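Local coordinates for CAMK/CAMK2 protein kinase (PDB 5IG1), which is the kinase domain of a choanoflagellate CaMKII, and probably transfers phosphate from ATP to protein serines and threonines under calcium/calmodulin control, at residues K111-K116 against P282-R287. Numbering follows the deposited sequence.
Sequences KFYNEK and PGSVHR
In the C-terminal lobe of this protein kinase fold, the extended approach to helix 115-134 runs antiparallel to the loop joining helices 274-277 and 288-302. This ties that helix's N-terminus to the linker into 288-302, consistent with the start of the regulatory segment, as in other CaMKII kinases. The register follows from the CA pairs N114-H286 (4.8 Å) and E115-G283 (4.9 Å). F112 to N114 have beta-like phi/psi (Y113 -152/125), and helical values begin at E115 (-61/-30); 282-287 is extended except at S284 (-111/-23). H286, E115 and P282 lose the most area to the opposite segment (79, 71 and 66 Å²). With chi1 t, H286 brings ND1 to 3.1 Å from Y113 N, which donates a hydrogen bond at the ring edge, while NE2 bonds Q288. The F112 ring lies near parallel to this imidazole (25°) but slid aside, centroids 5.8 Å apart. R287 N donates to Y113 O (2.9 Å, 172°), a beta-like backbone link. N114, the N-cap of its own helix, caps D117 N through OD1 and gives ND2 to S284 O at 3.0 Å. E115 (chi1 m, chi2 t) points its CB toward P282, the two CB atoms 3.7 Å apart, and its OE1 accepts G283 N at 2.8 Å and 177° as well as bonds from T246 and W275. K116 packs CG 3.8 Å from P282 CG and donates NZ to P282 O at 3.0 Å. The R287 guanidinium bonds T290 and E241 O; a water donates to E115 OE2 at 2.7 Å and accepts from R287 NE at 3.3 Å.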
loop_
_atom_site.group_PDB
_atom_site.type_symbol
_atom_site.label_atom_id
_atom_site.label_comp_id
_atom_site.label_asym_id
_atom_site.label_seq_id
_atom_site.Cartn_x
_atom_site.Cartn_y
_atom_site.Cartn_z
ATOM N N LYS A 111 -10.004 11.479 16.927
ATOM C CA LYS A 111 -10.422 11.434 18.320
ATOM C C LYS A 111 -11.065 10.103 18.672
ATOM O O LYS A 111 -11.190 9.778 19.857
ATOM C CB LYS A 111 -11.401 12.571 18.628
ATOM C CG LYS A 111 -12.802 12.350 18.065
ATOM C CD LYS A 111 -13.835 13.222 18.772
ATOM C CE LYS A 111 -13.992 12.832 20.241
ATOM N NZ LYS A 111 -14.496 11.435 20.410
ATOM N N PHE A 112 -11.477 9.333 17.669
ATOM C CA PHE A 112 -12.133 8.054 17.886
ATOM C C PHE A 112 -11.655 7.087 16.819
ATOM O O PHE A 112 -11.714 7.393 15.624
ATOM C CB PHE A 112 -13.658 8.190 17.845
ATOM C CG PHE A 112 -14.392 6.898 18.067
ATOM C CD1 PHE A 112 -14.585 6.407 19.347
ATOM C CD2 PHE A 112 -14.909 6.186 16.996
ATOM C CE1 PHE A 112 -15.273 5.224 19.556
ATOM C CE2 PHE A 112 -15.593 5.002 17.195
ATOM C CZ PHE A 112 -15.771 4.516 18.478
ATOM N N TYR A 113 -11.172 5.932 17.256
ATOM C CA TYR A 113 -10.652 4.921 16.347
ATOM C C TYR A 113 -10.839 3.573 17.021
ATOM O O TYR A 113 -10.390 3.378 18.155
ATOM C CB TYR A 113 -9.179 5.177 16.015
ATOM C CG TYR A 113 -8.538 4.103 15.175
ATOM C CD1 TYR A 113 -8.828 3.987 13.826
ATOM C CD2 TYR A 113 -7.638 3.210 15.730
ATOM C CE1 TYR A 113 -8.244 3.004 13.051
ATOM C CE2 TYR A 113 -7.047 2.228 14.968
ATOM C CZ TYR A 113 -7.355 2.122 13.626
ATOM O OH TYR A 113 -6.771 1.139 12.854
ATOM N N ASN A 114 -11.519 2.659 16.336
ATOM C CA ASN A 114 -11.836 1.361 16.897
ATOM C C ASN A 114 -11.651 0.306 15.817
ATOM O O ASN A 114 -11.300 0.611 14.672
ATOM C CB ASN A 114 -13.257 1.344 17.471
ATOM C CG ASN A 114 -14.313 1.672 16.436
ATOM O OD1 ASN A 114 -14.015 2.201 15.366
ATOM N ND2 ASN A 114 -15.565 1.369 16.761
ATOM N N GLU A 115 -11.899 -0.952 16.188
ATOM C CA GLU A 115 -11.715 -2.044 15.242
ATOM C C GLU A 115 -12.611 -1.887 14.029
ATOM O O GLU A 115 -12.266 -2.369 12.949
ATOM C CB GLU A 115 -12.000 -3.393 15.900
ATOM C CG GLU A 115 -10.974 -3.881 16.886
ATOM C CD GLU A 115 -11.293 -5.283 17.344
ATOM O OE1 GLU A 115 -12.014 -5.982 16.599
ATOM O OE2 GLU A 115 -10.842 -5.683 18.440
ATOM N N LYS A 116 -13.777 -1.256 14.191
ATOM C CA LYS A 116 -14.675 -1.073 13.055
ATOM C C LYS A 116 -14.046 -0.170 12.002
ATOM O O LYS A 116 -14.127 -0.460 10.802
ATOM C CB LYS A 116 -16.016 -0.514 13.531
ATOM C CG LYS A 116 -16.772 -1.440 14.471
ATOM C CD LYS A 116 -18.102 -0.848 14.876
ATOM C CE LYS A 116 -18.769 -1.668 15.970
ATOM N NZ LYS A 116 -19.068 -3.051 15.520
ATOM N N PRO A 282 -16.272 -6.550 14.362
ATOM C CA PRO A 282 -15.132 -5.830 14.948
ATOM C C PRO A 282 -15.519 -5.079 16.212
ATOM O O PRO A 282 -16.668 -4.669 16.397
ATOM C CB PRO A 282 -14.700 -4.865 13.836
ATOM C CG PRO A 282 -15.854 -4.777 12.925
ATOM C CD PRO A 282 -16.506 -6.122 12.971
ATOM N N GLY A 283 -14.534 -4.917 17.093
ATOM C CA GLY A 283 -14.768 -4.222 18.341
ATOM C C GLY A 283 -15.166 -2.775 18.128
ATOM O O GLY A 283 -14.913 -2.166 17.085
ATOM N N SER A 284 -15.811 -2.220 19.155
ATOM C CA SER A 284 -16.322 -0.857 19.105
ATOM C C SER A 284 -15.580 0.109 20.008
ATOM O O SER A 284 -15.613 1.314 19.745
ATOM C CB SER A 284 -17.800 -0.830 19.499
ATOM O OG SER A 284 -17.941 -1.191 20.860
ATOM N N VAL A 285 -14.915 -0.384 21.054
ATOM C CA VAL A 285 -14.275 0.500 22.017
ATOM C C VAL A 285 -13.162 1.285 21.332
ATOM O O VAL A 285 -12.493 0.789 20.416
ATOM C CB VAL A 285 -13.751 -0.305 23.221
ATOM C CG1 VAL A 285 -12.569 -1.179 22.826
ATOM C CG2 VAL A 285 -13.384 0.624 24.372
ATOM N N HIS A 286 -12.985 2.531 21.757
ATOM C CA HIS A 286 -11.918 3.379 21.242
ATOM C C HIS A 286 -10.565 2.904 21.762
ATOM O O HIS A 286 -10.401 2.667 22.964
ATOM C CB HIS A 286 -12.172 4.825 21.660
ATOM C CG HIS A 286 -10.996 5.729 21.472
ATOM N ND1 HIS A 286 -10.694 6.313 20.261
ATOM C CD2 HIS A 286 -10.052 6.158 22.342
ATOM C CE1 HIS A 286 -9.617 7.064 20.394
ATOM N NE2 HIS A 286 -9.206 6.987 21.647
ATOM N N ARG A 287 -9.591 2.775 20.860
ATOM C CA ARG A 287 -8.249 2.310 21.217
ATOM C C ARG A 287 -7.282 3.495 21.191
ATOM O O ARG A 287 -6.566 3.723 20.214
ATOM C CB ARG A 287 -7.783 1.198 20.282
ATOM C CG ARG A 287 -8.879 0.327 19.740
ATOM C CD ARG A 287 -8.334 -0.999 19.231
ATOM N NE ARG A 287 -8.239 -1.981 20.304
ATOM C CZ ARG A 287 -7.107 -2.318 20.907
ATOM N NH1 ARG A 287 -5.966 -1.757 20.536
ATOM N NH2 ARG A 287 -7.117 -3.214 21.881
HETATM O O HOH W 1 -11.148 -3.457 20.010
#